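Local coordinates for adenylation domain (Streptomyces sp., PDB 5N9X), which belongs to the ANL family of AMP-binding enzymes as an adenylation domain, and holds adenosine-5'-triphosphate and threonine in its pocket, at residues G17-L23 / H181-T185; I82-L86 / I218-L222; V268-D274 / P295-F300; D334-P340 / R411-V417; G343-V349 / G362-G368. All blocks are in the same frame, centred on the assembly; numbering follows the deposited sequence.

Interaction 1. Residues G17-L23 / H181-T185; sequences GATLVDL and HGNVT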
# COMPACT_ATOMS: atom_id res chain seq x y z
N GLY A 17 -1.68 23.69 -1.45
CA GLY A 17 -2.18 24.07 -2.77
C GLY A 17 -2.88 22.97 -3.55
O GLY A 17 -3.22 21.92 -3.03
N ALA A 18 -3.07 23.23 -4.84
CA ALA A 18 -3.84 22.34 -5.69
C ALA A 18 -3.09 21.05 -6.06
O ALA A 18 -3.69 19.99 -6.21
CB ALA A 18 -4.25 23.09 -6.96
N THR A 19 -1.77 21.14 -6.20
CA THR A 19 -1.01 20.00 -6.72
C THR A 19 0.14 19.57 -5.78
O THR A 19 0.44 20.25 -4.80
CB THR A 19 -0.44 20.33 -8.12
OG1 THR A 19 0.65 21.24 -7.98
CG2 THR A 19 -1.51 20.99 -8.97
N LEU A 20 0.76 18.44 -6.10
CA LEU A 20 1.92 17.96 -5.36
C LEU A 20 3.15 18.87 -5.63
O LEU A 20 3.96 19.13 -4.74
CB LEU A 20 2.22 16.50 -5.73
CG LEU A 20 1.13 15.48 -5.33
CD1 LEU A 20 1.37 14.09 -5.92
CD2 LEU A 20 0.95 15.40 -3.81
N VAL A 21 3.25 19.36 -6.85
CA VAL A 21 4.28 20.32 -7.22
C VAL A 21 4.18 21.56 -6.31
O VAL A 21 5.18 22.00 -5.76
CB VAL A 21 4.12 20.70 -8.73
CG1 VAL A 21 4.89 21.96 -9.07
CG2 VAL A 21 4.51 19.52 -9.63
N ASP A 22 2.97 22.08 -6.12
CA ASP A 22 2.72 23.20 -5.24
C ASP A 22 3.20 22.89 -3.82
O ASP A 22 3.91 23.69 -3.20
CB ASP A 22 1.23 23.57 -5.19
CG ASP A 22 0.69 24.15 -6.50
OD1 ASP A 22 1.43 24.85 -7.23
OD2 ASP A 22 -0.53 23.92 -6.76
N LEU A 23 2.81 21.72 -3.31
CA LEU A 23 3.18 21.31 -1.96
C LEU A 23 4.68 21.28 -1.75
O LEU A 23 5.18 21.81 -0.76
CB LEU A 23 2.59 19.94 -1.59
CG LEU A 23 1.05 19.78 -1.61
CD1 LEU A 23 0.65 18.35 -1.23
CD2 LEU A 23 0.28 20.81 -0.78
N HIS A 181 -3.30 14.67 -9.03
CA HIS A 181 -2.74 15.60 -8.06
C HIS A 181 -3.77 15.99 -7.00
O HIS A 181 -3.50 15.89 -5.80
CB HIS A 181 -2.21 16.85 -8.77
CG HIS A 181 -0.84 16.67 -9.37
ND1 HIS A 181 0.32 16.78 -8.62
CD2 HIS A 181 -0.46 16.39 -10.63
CE1 HIS A 181 1.36 16.56 -9.41
NE2 HIS A 181 0.92 16.32 -10.63
N GLY A 182 -4.95 16.42 -7.43
CA GLY A 182 -6.06 16.71 -6.55
C GLY A 182 -6.53 15.54 -5.71
O GLY A 182 -7.02 15.73 -4.59
N ASN A 183 -6.42 14.32 -6.23
CA ASN A 183 -6.69 13.17 -5.37
C ASN A 183 -5.69 13.15 -4.20
O ASN A 183 -6.11 13.15 -3.03
CB ASN A 183 -6.61 11.84 -6.13
CG ASN A 183 -7.65 11.70 -7.24
OD1 ASN A 183 -7.33 11.17 -8.29
ND2 ASN A 183 -8.89 12.11 -7.00
N VAL A 184 -4.39 13.16 -4.50
CA VAL A 184 -3.41 13.16 -3.42
C VAL A 184 -3.49 14.37 -2.48
O VAL A 184 -3.38 14.20 -1.25
CB VAL A 184 -1.94 13.09 -3.91
CG1 VAL A 184 -1.06 12.65 -2.75
CG2 VAL A 184 -1.79 12.11 -5.04
N THR A 185 -3.65 15.57 -3.02
CA THR A 185 -3.74 16.74 -2.15
C THR A 185 -5.01 16.64 -1.29
O THR A 185 -4.97 17.02 -0.12
CB THR A 185 -3.65 18.11 -2.95
OG1 THR A 185 -4.67 18.22 -3.94
CG2 THR A 185 -2.27 18.25 -3.61
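With chi1 at -81° the imidazole of His181 is swung anti to its own carbonyl carbon, and chi2 of -82° turns ND1 to the backbone of Leu20. Leu20 N donates to His181 ND1 over 3.0 Å in a nearly straight bond (163°), coming in close to the edge of the ring but somewhat tilted from its plane. This is consistent with a histidine whose ND1 carries no proton. The N-H it accepts belongs to the first turn of helix 20-30, where no earlier helical carbonyl is available, and this explains why a side-chain acceptor suits the site.

The same helix start is closed by a capping box. Thr19, the N-cap, takes the N-H of Asp22 on OG1 (3.1 Å), while Asp22 OD2 accepts from Thr19 N (3.1 Å). Threonine and aspartate fit these two places because both carry an acceptor on a short stem.

One turn along helix 181-191, Thr185 OG1 lies 3.0 Å from Ala18 O and 3.2 Å from His181 O, so its single proton has a choice of two carbonyls. Its methyl CG2 packs against Leu23 CD1 at 3.8 Å. Leu20 crosses Val184 at about a right angle, its CD2 3.6 Å from Val184 CG1, and continues onto Ala162 of strand 161-167 and Trp219 of helix 213-222.

Interaction 2. Residues I82-L86 / I218-L222; sequences IAAML and IWGAL
Met85 and Ile218 meet end to end where helices 79-90 and 213-222 cross almost at right angles, the axes of their short segments 84° apart and 13.3 Å from each other at closest approach. At that separation the backbones are far from touching, and large hydrophobic side chains bridge the interval; the helix sides that meet carry isoleucine, leucine, methionine and tryptophan.

The tight part centres on two pairs. Met85 CE reaches Ile218 CD1 at 3.6 Å. The methionine chain leaves with CG anti to the backbone N (chi1 167°); being unbranched, it can then bend at both chi2 and chi3 and so fold its methyl against the isoleucine. Its sulfur also makes a Met-aromatic contact, SD lying 5.5 Å from the centroid of the five-membered ring of Trp219 in an oblique approach. Beside it, Leu86 and Trp219 run antiparallel alongside one another, and Leu86 CD2 comes to 3.6 Å from Trp219 CH2.

The looser part is no solvent edge, since every touching residue is buried; the atoms simply stand further apart. Leu222 CD1 lies 4.2 Å from Leu86 CD1 and 4.5 Å from Ile82 CG2. Neighbouring helices help to enclose the seam, Leu86 resting on Leu49 and Ala53 of helix 46-62, and Trp219 on Phe24 of helix 20-30. Ile82 and Ile218 also reach toward each other tip to tip, Ile82 CD1 stopping 4.1 Å from Ile218 CG1.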
# COMPACT_ATOMS: atom_id res chain seq x y z
N ILE A 82 13.97 9.82 -6.35
CA ILE A 82 13.08 10.82 -5.81
C ILE A 82 13.13 12.10 -6.65
O ILE A 82 12.07 12.70 -6.97
CB ILE A 82 13.45 11.17 -4.33
CG1 ILE A 82 13.27 9.96 -3.42
CG2 ILE A 82 12.63 12.34 -3.86
CD1 ILE A 82 11.81 9.43 -3.34
N ALA A 83 14.34 12.53 -6.98
CA ALA A 83 14.50 13.75 -7.75
C ALA A 83 13.90 13.57 -9.16
O ALA A 83 13.24 14.47 -9.69
CB ALA A 83 16.00 14.15 -7.83
N ALA A 84 14.12 12.39 -9.75
CA ALA A 84 13.48 12.08 -11.01
C ALA A 84 11.96 12.15 -10.89
O ALA A 84 11.27 12.65 -11.79
CB ALA A 84 13.91 10.69 -11.49
N MET A 85 11.42 11.67 -9.78
CA MET A 85 9.97 11.63 -9.72
C MET A 85 9.42 13.06 -9.58
O MET A 85 8.40 13.40 -10.16
CB MET A 85 9.51 10.68 -8.61
CG MET A 85 8.05 10.80 -8.27
SD MET A 85 7.85 11.89 -6.85
CE MET A 85 7.74 10.64 -5.56
N LEU A 86 10.13 13.91 -8.85
CA LEU A 86 9.73 15.31 -8.75
C LEU A 86 9.85 15.99 -10.10
O LEU A 86 8.96 16.72 -10.51
CB LEU A 86 10.56 16.05 -7.72
CG LEU A 86 10.37 15.59 -6.29
CD1 LEU A 86 11.49 16.12 -5.39
CD2 LEU A 86 9.03 16.06 -5.79
N ILE A 218 6.43 9.40 1.11
CA ILE A 218 7.19 10.48 0.47
C ILE A 218 6.59 11.86 0.72
O ILE A 218 7.29 12.80 1.16
CB ILE A 218 7.28 10.26 -1.08
CG1 ILE A 218 8.18 9.07 -1.42
CG2 ILE A 218 7.72 11.53 -1.78
CD1 ILE A 218 7.79 8.34 -2.76
N TRP A 219 5.28 11.98 0.46
CA TRP A 219 4.62 13.28 0.53
C TRP A 219 4.26 13.66 1.96
O TRP A 219 4.15 14.85 2.27
CB TRP A 219 3.42 13.27 -0.40
CG TRP A 219 3.93 13.37 -1.78
CD1 TRP A 219 3.96 12.37 -2.72
CD2 TRP A 219 4.58 14.50 -2.36
NE1 TRP A 219 4.57 12.83 -3.86
CE2 TRP A 219 4.95 14.13 -3.67
CE3 TRP A 219 4.88 15.79 -1.91
CZ2 TRP A 219 5.62 15.01 -4.54
CZ3 TRP A 219 5.53 16.66 -2.77
CH2 TRP A 219 5.89 16.27 -4.07
N GLY A 220 4.11 12.68 2.83
CA GLY A 220 4.04 12.95 4.26
C GLY A 220 5.20 13.85 4.65
O GLY A 220 5.02 14.90 5.27
N ALA A 221 6.40 13.45 4.23
CA ALA A 221 7.63 14.19 4.50
C ALA A 221 7.78 15.48 3.70
O ALA A 221 7.98 16.55 4.26
CB ALA A 221 8.82 13.30 4.25
N LEU A 222 7.72 15.36 2.39
CA LEU A 222 8.08 16.45 1.50
C LEU A 222 7.06 17.60 1.46
O LEU A 222 7.39 18.72 1.02
CB LEU A 222 8.29 15.90 0.09
CG LEU A 222 9.55 15.07 -0.23
CD1 LEU A 222 9.71 14.95 -1.74
CD2 LEU A 222 10.83 15.62 0.44

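Interaction 3. Residues V268-D274 / P295-F300; sequences VLGEGID and PWAKRF
A salt bridge joins Asp274 and Arg299, with Asp274 OD1 2.9 Å from Arg299 NH2. The N-H points well at the oxygen (156°) and the oxygen lies close to the guanidinium plane, although the carboxylate is met on its anti side. The same NH2 makes a weak hydrogen bond of 3.4 Å to Ile273 O. Aspartate and arginine are at home on this exposed border.

The bridge ties the loop that follows helix 258-271 to the end of helix 290-300; the two helices belong to successive beta-alpha-beta crossovers, the first leading into strand 280-284 and the second following that strand. Gly272, just past the end of the first helix, adopts a positive phi that a residue without a side chain accommodates easily, and the chain turns off toward Asp274.

Arg299 reaches the acid by bending at chi2 (-77°) and chi3 (-72°), which carries its guanidinium over Phe300, whose CD1 lies beneath one face. Inward from the charges the contact becomes hydrophobic. Val268 CG1 touches Phe300 CZ at 3.7 Å, at the ring edge and in its plane. Leu269 crosses Pro295 at about a right angle, its CD2 3.7 Å from Pro295 CB on the partly exposed flank. More deeply placed, Trp296 receives Val268 CG2 at CZ3 (4.3 Å) and meets the ring of Phe261. Over the centre of one face of this indole stands Phe300 CD2, 3.3 Å above the plane.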
# COMPACT_ATOMS: atom_id res chain seq x y z
N VAL A 268 12.30 -5.88 17.66
CA VAL A 268 12.40 -4.84 18.69
C VAL A 268 12.39 -5.46 20.09
O VAL A 268 13.23 -5.15 20.94
CB VAL A 268 11.25 -3.80 18.56
CG1 VAL A 268 11.13 -2.95 19.82
CG2 VAL A 268 11.44 -2.92 17.32
N LEU A 269 11.46 -6.38 20.31
CA LEU A 269 11.34 -7.05 21.60
C LEU A 269 12.52 -7.97 21.90
O LEU A 269 12.96 -8.06 23.06
CB LEU A 269 10.03 -7.85 21.66
CG LEU A 269 8.74 -7.15 22.11
CD1 LEU A 269 8.68 -5.71 21.65
CD2 LEU A 269 7.48 -7.91 21.65
N GLY A 270 13.04 -8.65 20.88
CA GLY A 270 14.16 -9.56 21.09
C GLY A 270 15.47 -8.87 21.49
O GLY A 270 16.11 -9.23 22.48
N GLU A 271 15.87 -7.87 20.71
CA GLU A 271 17.06 -7.09 21.02
C GLU A 271 16.79 -6.03 22.12
O GLU A 271 17.71 -5.43 22.66
CB GLU A 271 17.59 -6.44 19.73
CG GLU A 271 18.89 -5.65 19.90
CD GLU A 271 19.74 -5.61 18.64
OE1 GLU A 271 20.00 -6.70 18.08
OE2 GLU A 271 20.15 -4.49 18.24
N GLY A 272 15.52 -5.82 22.47
CA GLY A 272 15.19 -4.86 23.51
C GLY A 272 15.41 -3.43 23.06
O GLY A 272 15.88 -2.57 23.82
N ILE A 273 15.07 -3.16 21.82
CA ILE A 273 15.29 -1.83 21.31
C ILE A 273 14.26 -0.83 21.87
O ILE A 273 13.08 -1.16 22.06
CB ILE A 273 15.28 -1.84 19.79
CG1 ILE A 273 16.39 -2.76 19.27
CG2 ILE A 273 15.45 -0.43 19.25
CD1 ILE A 273 16.31 -3.05 17.76
N ASP A 274 14.71 0.38 22.16
CA ASP A 274 13.76 1.41 22.56
C ASP A 274 13.58 2.38 21.41
O ASP A 274 14.52 2.63 20.64
CB ASP A 274 14.23 2.12 23.84
CG ASP A 274 13.11 2.93 24.49
OD1 ASP A 274 11.96 2.41 24.59
OD2 ASP A 274 13.37 4.08 24.91
N PRO A 295 1.68 -7.67 21.74
CA PRO A 295 3.06 -7.64 22.26
C PRO A 295 3.67 -6.25 22.24
O PRO A 295 4.32 -5.85 23.20
CB PRO A 295 3.83 -8.57 21.31
CG PRO A 295 2.80 -9.38 20.63
CD PRO A 295 1.56 -8.55 20.56
N TRP A 296 3.45 -5.51 21.15
CA TRP A 296 3.85 -4.11 21.12
C TRP A 296 3.28 -3.33 22.30
O TRP A 296 4.01 -2.64 23.00
CB TRP A 296 3.40 -3.44 19.83
CG TRP A 296 3.94 -2.06 19.65
CD1 TRP A 296 3.36 -0.89 20.02
CD2 TRP A 296 5.18 -1.71 19.03
NE1 TRP A 296 4.16 0.17 19.67
CE2 TRP A 296 5.29 -0.31 19.07
CE3 TRP A 296 6.21 -2.45 18.44
CZ2 TRP A 296 6.39 0.37 18.54
CZ3 TRP A 296 7.30 -1.77 17.92
CH2 TRP A 296 7.38 -0.38 17.97
N ALA A 297 1.97 -3.46 22.51
CA ALA A 297 1.27 -2.60 23.45
C ALA A 297 1.70 -2.83 24.90
O ALA A 297 1.67 -1.92 25.71
CB ALA A 297 -0.23 -2.78 23.30
N LYS A 298 2.13 -4.03 25.24
CA LYS A 298 2.61 -4.22 26.60
C LYS A 298 3.95 -3.51 26.85
O LYS A 298 4.21 -3.08 27.98
CB LYS A 298 2.72 -5.70 26.96
CG LYS A 298 2.19 -5.95 28.35
CD LYS A 298 3.17 -6.75 29.20
CE LYS A 298 2.44 -7.54 30.28
NZ LYS A 298 3.40 -8.41 31.03
N ARG A 299 4.78 -3.39 25.81
CA ARG A 299 6.09 -2.75 25.97
C ARG A 299 6.05 -1.24 26.00
O ARG A 299 6.68 -0.61 26.85
CB ARG A 299 7.07 -3.17 24.88
CG ARG A 299 8.16 -4.04 25.43
CD ARG A 299 9.20 -3.21 26.18
NE ARG A 299 10.08 -2.36 25.36
CZ ARG A 299 10.35 -1.08 25.60
NH1 ARG A 299 9.74 -0.45 26.59
NH2 ARG A 299 11.18 -0.40 24.83
N PHE A 300 5.31 -0.67 25.05
CA PHE A 300 5.26 0.78 24.85
C PHE A 300 3.94 1.39 25.27
O PHE A 300 3.80 2.61 25.35
CB PHE A 300 5.49 1.09 23.36
CG PHE A 300 6.75 0.53 22.81
CD1 PHE A 300 7.98 1.12 23.09
CD2 PHE A 300 6.73 -0.60 22.02
CE1 PHE A 300 9.16 0.60 22.57
CE2 PHE A 300 7.89 -1.12 21.50
CZ PHE A 300 9.11 -0.53 21.78

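Interaction 4. Residues D334-P340 / R411-V417; sequences DSVIGRP and RAGGDLV
Two consecutive residues, Ile337 and Gly338, stand opposite the single residue Leu416, a classic beta bulge where the antiparallel strands 336-340 and 416-421 meet.

Backbone bonding defines the bulge. Leu416 O is gripped by two N-H groups, accepting from Ile337 N at 2.9 Å and from Gly338 N at 3.2 Å, while Leu416 N donates to Gly338 O at 2.6 Å. Glycine suits the second bulge position: with phi at 86° a CB would be jammed against the preceding carbonyl oxygen. On the incoming side of strand 416-421 a type II turn from Arg411 to Gly414 reverses the chain, its glycines again at positive phi. A CA-H...O contact of 3.4 Å from Val417 CA to Ser335 O extends the pairing.

Contacts of the charged groups are looser. Asp415 OD1 sits over one face of the Arg339 guanidinium, 3.8 Å from NH2; this long salt bridge rests on charge alone, as no N-H points at the oxygen. Arg411 also lies near Asp334, beyond salt-bridge range. Its guanidinium makes van der Waals contacts with valine methyls, Val417 CG2 lying over one face and Val336 CG2 close to NH1.

Two pairs are apolar. Ile337, with CG1 between the backbone N and the carbonyl carbon (chi1 68°), brings CG1 to 3.5 Å from Leu416 CB; its side chain also lies about 4 Å from the bound adenosine-5'-triphosphate at nearest atoms. Leu416 then runs on to the proline, its CD1 4.0 Å from Pro340 CD.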
# COMPACT_ATOMS: atom_id res chain seq x y z
N ASP A 334 -11.89 -8.08 17.17
CA ASP A 334 -12.43 -7.32 16.06
C ASP A 334 -11.41 -6.36 15.43
O ASP A 334 -10.56 -5.77 16.11
CB ASP A 334 -13.68 -6.55 16.50
CG ASP A 334 -14.96 -7.37 16.36
OD1 ASP A 334 -15.35 -7.65 15.20
OD2 ASP A 334 -15.58 -7.73 17.39
N SER A 335 -11.51 -6.24 14.11
CA SER A 335 -10.66 -5.35 13.32
C SER A 335 -11.32 -4.00 13.06
O SER A 335 -12.03 -3.82 12.06
CB SER A 335 -10.31 -6.01 11.99
OG SER A 335 -9.20 -5.35 11.40
N VAL A 336 -11.08 -3.03 13.94
CA VAL A 336 -11.69 -1.71 13.77
C VAL A 336 -10.88 -0.83 12.81
O VAL A 336 -9.68 -0.61 13.03
CB VAL A 336 -11.86 -0.99 15.11
CG1 VAL A 336 -12.82 0.19 14.96
CG2 VAL A 336 -12.37 -1.96 16.16
N ILE A 337 -11.54 -0.35 11.76
CA ILE A 337 -10.90 0.53 10.79
C ILE A 337 -11.39 1.95 11.00
O ILE A 337 -10.84 2.88 10.45
CB ILE A 337 -11.15 0.08 9.31
CG1 ILE A 337 -12.62 0.24 8.91
CG2 ILE A 337 -10.69 -1.34 9.10
CD1 ILE A 337 -13.01 -0.57 7.70
N GLY A 338 -12.43 2.10 11.81
CA GLY A 338 -12.87 3.43 12.24
C GLY A 338 -13.83 4.15 11.32
O GLY A 338 -14.78 3.55 10.84
N ARG A 339 -13.59 5.44 11.07
CA ARG A 339 -14.45 6.25 10.19
C ARG A 339 -13.77 6.68 8.90
O ARG A 339 -12.58 6.88 8.87
CB ARG A 339 -14.92 7.51 10.92
CG ARG A 339 -16.41 7.79 10.77
CD ARG A 339 -16.94 8.67 11.89
NE ARG A 339 -17.66 7.87 12.87
CZ ARG A 339 -17.26 7.71 14.13
NH1 ARG A 339 -16.15 8.31 14.56
NH2 ARG A 339 -17.97 6.96 14.97
N PRO A 340 -14.55 6.83 7.82
CA PRO A 340 -14.02 7.40 6.58
C PRO A 340 -13.30 8.74 6.80
O PRO A 340 -13.73 9.50 7.65
CB PRO A 340 -15.28 7.59 5.73
CG PRO A 340 -16.16 6.44 6.15
CD PRO A 340 -15.91 6.29 7.64
N ARG A 411 -20.62 -0.62 13.59
CA ARG A 411 -20.87 -0.98 14.99
C ARG A 411 -21.55 0.20 15.67
O ARG A 411 -21.41 1.34 15.21
CB ARG A 411 -19.57 -1.35 15.74
CG ARG A 411 -18.85 -0.16 16.45
CD ARG A 411 -17.40 -0.44 16.90
NE ARG A 411 -17.19 -1.84 17.30
CZ ARG A 411 -16.10 -2.31 17.90
NH1 ARG A 411 -15.09 -1.50 18.21
NH2 ARG A 411 -16.04 -3.61 18.21
N ALA A 412 -22.28 -0.06 16.75
CA ALA A 412 -22.83 1.01 17.58
C ALA A 412 -21.72 1.94 17.99
O ALA A 412 -20.69 1.50 18.51
CB ALA A 412 -23.53 0.44 18.81
N GLY A 413 -21.91 3.23 17.75
CA GLY A 413 -20.87 4.20 18.01
C GLY A 413 -20.37 4.78 16.70
O GLY A 413 -19.68 5.81 16.69
N GLY A 414 -20.71 4.12 15.60
CA GLY A 414 -20.42 4.65 14.28
C GLY A 414 -19.11 4.22 13.64
O GLY A 414 -18.82 4.64 12.51
N ASP A 415 -18.32 3.39 14.33
CA ASP A 415 -17.06 2.87 13.77
C ASP A 415 -17.27 1.75 12.78
O ASP A 415 -18.16 0.93 12.94
CB ASP A 415 -16.12 2.36 14.87
CG ASP A 415 -15.33 3.45 15.52
OD1 ASP A 415 -15.10 4.47 14.84
OD2 ASP A 415 -14.90 3.29 16.68
N LEU A 416 -16.43 1.71 11.76
CA LEU A 416 -16.45 0.56 10.87
C LEU A 416 -15.56 -0.55 11.40
O LEU A 416 -14.48 -0.31 11.94
CB LEU A 416 -16.03 0.97 9.46
CG LEU A 416 -16.94 2.04 8.88
CD1 LEU A 416 -16.59 2.34 7.42
CD2 LEU A 416 -18.38 1.58 8.99
N VAL A 417 -16.06 -1.78 11.30
CA VAL A 417 -15.29 -2.96 11.61
C VAL A 417 -15.13 -3.74 10.31
O VAL A 417 -16.10 -3.93 9.57
CB VAL A 417 -15.98 -3.83 12.68
CG1 VAL A 417 -15.16 -5.11 12.95
CG2 VAL A 417 -16.18 -3.05 13.96

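Interaction 5. Residues G343-V349 / G362-G368; sequences GFTHRIV and GELWLAG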
# COMPACT_ATOMS: atom_id res chain seq x y z
N GLY A 343 -12.98 13.77 3.71
CA GLY A 343 -13.51 13.98 2.36
C GLY A 343 -14.64 13.05 1.89
O GLY A 343 -15.42 13.39 0.99
N PHE A 344 -14.70 11.86 2.48
CA PHE A 344 -15.57 10.78 2.01
C PHE A 344 -17.01 10.79 2.47
O PHE A 344 -17.31 11.06 3.63
CB PHE A 344 -14.99 9.43 2.44
CG PHE A 344 -13.69 9.12 1.81
CD1 PHE A 344 -13.67 8.54 0.54
CD2 PHE A 344 -12.49 9.38 2.47
CE1 PHE A 344 -12.46 8.24 -0.07
CE2 PHE A 344 -11.28 9.08 1.86
CZ PHE A 344 -11.27 8.51 0.59
N THR A 345 -17.89 10.42 1.55
CA THR A 345 -19.17 9.86 1.97
C THR A 345 -19.16 8.38 1.58
O THR A 345 -18.40 7.97 0.70
CB THR A 345 -20.38 10.59 1.37
OG1 THR A 345 -20.44 10.33 -0.03
CG2 THR A 345 -20.26 12.06 1.59
N HIS A 346 -19.97 7.58 2.24
CA HIS A 346 -19.94 6.13 2.05
C HIS A 346 -21.29 5.46 2.22
O HIS A 346 -22.24 6.07 2.72
CB HIS A 346 -18.93 5.51 3.02
CG HIS A 346 -19.42 5.45 4.43
ND1 HIS A 346 -19.57 6.58 5.21
CD2 HIS A 346 -19.79 4.40 5.21
CE1 HIS A 346 -20.01 6.23 6.41
NE2 HIS A 346 -20.15 4.91 6.43
N ARG A 347 -21.36 4.21 1.79
CA ARG A 347 -22.53 3.35 1.93
C ARG A 347 -22.01 1.98 2.38
O ARG A 347 -20.88 1.61 2.07
CB ARG A 347 -23.30 3.24 0.59
CG ARG A 347 -24.21 4.42 0.23
CD ARG A 347 -25.08 4.13 -1.00
NE ARG A 347 -26.23 3.25 -0.72
CZ ARG A 347 -26.67 2.26 -1.51
NH1 ARG A 347 -26.09 2.00 -2.66
NH2 ARG A 347 -27.71 1.53 -1.13
N ILE A 348 -22.83 1.24 3.11
CA ILE A 348 -22.56 -0.15 3.41
C ILE A 348 -23.71 -0.90 2.76
O ILE A 348 -24.84 -0.75 3.19
CB ILE A 348 -22.48 -0.42 4.91
CG1 ILE A 348 -21.58 0.62 5.58
CG2 ILE A 348 -21.98 -1.82 5.17
CD1 ILE A 348 -21.53 0.55 7.12
N VAL A 349 -23.42 -1.69 1.73
CA VAL A 349 -24.45 -2.12 0.79
C VAL A 349 -24.68 -3.64 0.76
O VAL A 349 -23.75 -4.44 0.68
CB VAL A 349 -24.12 -1.63 -0.64
CG1 VAL A 349 -25.37 -1.53 -1.47
CG2 VAL A 349 -23.47 -0.25 -0.58
N GLY A 362 -21.83 -5.61 4.98
CA GLY A 362 -22.18 -5.32 3.61
C GLY A 362 -20.97 -4.80 2.86
O GLY A 362 -19.91 -4.63 3.46
N GLU A 363 -21.12 -4.54 1.57
CA GLU A 363 -20.04 -3.97 0.77
C GLU A 363 -19.85 -2.46 0.99
O GLU A 363 -20.79 -1.66 0.85
CB GLU A 363 -20.25 -4.25 -0.73
CG GLU A 363 -19.09 -3.71 -1.58
CD GLU A 363 -19.21 -4.00 -3.07
OE1 GLU A 363 -20.33 -4.32 -3.55
OE2 GLU A 363 -18.19 -3.89 -3.78
N LEU A 364 -18.61 -2.06 1.29
CA LEU A 364 -18.33 -0.64 1.45
C LEU A 364 -18.18 0.04 0.10
O LEU A 364 -17.46 -0.45 -0.78
CB LEU A 364 -17.08 -0.41 2.29
CG LEU A 364 -16.52 1.00 2.37
CD1 LEU A 364 -17.26 1.82 3.41
CD2 LEU A 364 -15.06 0.93 2.73
N TRP A 365 -18.92 1.15 -0.06
CA TRP A 365 -18.85 2.04 -1.21
C TRP A 365 -18.28 3.37 -0.73
O TRP A 365 -18.55 3.77 0.41
CB TRP A 365 -20.23 2.24 -1.85
CG TRP A 365 -20.77 1.04 -2.61
CD1 TRP A 365 -20.30 -0.24 -2.55
CD2 TRP A 365 -21.88 1.02 -3.53
NE1 TRP A 365 -21.05 -1.06 -3.36
CE2 TRP A 365 -22.02 -0.31 -3.98
CE3 TRP A 365 -22.76 2.00 -4.02
CZ2 TRP A 365 -23.02 -0.69 -4.90
CZ3 TRP A 365 -23.75 1.61 -4.93
CH2 TRP A 365 -23.87 0.28 -5.35
N LEU A 366 -17.49 4.05 -1.57
CA LEU A 366 -16.84 5.31 -1.19
C LEU A 366 -16.94 6.41 -2.28
O LEU A 366 -16.66 6.17 -3.46
CB LEU A 366 -15.36 5.08 -0.84
CG LEU A 366 -14.95 4.13 0.30
CD1 LEU A 366 -13.45 3.87 0.29
CD2 LEU A 366 -15.38 4.69 1.67
N ALA A 367 -17.34 7.60 -1.86
CA ALA A 367 -17.40 8.75 -2.76
C ALA A 367 -16.60 9.91 -2.17
O ALA A 367 -16.49 10.03 -0.95
CB ALA A 367 -18.82 9.17 -2.99
N GLY A 368 -16.09 10.78 -3.04
CA GLY A 368 -15.36 11.96 -2.59
C GLY A 368 -14.18 12.34 -3.48
O GLY A 368 -13.90 11.68 -4.47
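Val349, its CG1 anti to the backbone N (chi1 -156°), holds CG2 over the face of Trp365, 3.5 Å from the centroid of the five-membered ring and only 5° off its normal, a CH-pi contact. Arg347 lies alongside the indole, pointing the same way; its guanidinium plane is nearly perpendicular to the ring (85°) and its NH1 comes within 3.3 Å of Trp365 CZ3. A broad aromatic suits this place because it can serve both neighbours.

Second-shell partners hold these groups. Arg347 NE forms a salt bridge with Asp355, Trp365 stacks with His403 of strand 400-410, and Trp365 NE1 makes a weak, straight bond to Glu363 OE1 (3.3 Å).

Beneath lies the antiparallel pairing of strands 345-349 and 362-367, whose hydrogen-bonded pairs include Arg347 with Trp365 (Trp365 N to Arg347 O 2.9 Å) and Val349 with Glu363 (Val349 N to Glu363 O 2.8 Å). The reverse face carries His346, Ile348, Leu364 and Leu366, with Ile348 and Leu364 packing on Leu416 of strand 416-421. The chemistry is thus divided by face: aliphatic side chains dominate toward Leu416, whereas the Trp365 face mixes charge with aromatic surface, as befits a partly exposed setting.

In the fold
Interactions 1 and 2 belong to one buried region, their centres 12 Å apart, and are linked by packing of Leu20 against Trp219; interaction 1 adds polar capping at a helix start to its packing, whereas interaction 2 joins hydrophobic side chains, one pair Met-aromatic. Interactions 4 and 5 share one mixed sheet and touch through Pro340 with His346 and through Leu416 with Ile348 and Leu364, interaction 5 being nested within the loop that interaction 4 closes. Both rely on backbone hydrogen bonds and are partly buried near the bound nucleotide. Interaction 3 stands apart, furthest from the chain's centre, where a surface salt bridge from a post-helical loop to the next helix borders mixed aliphatic and aromatic packing.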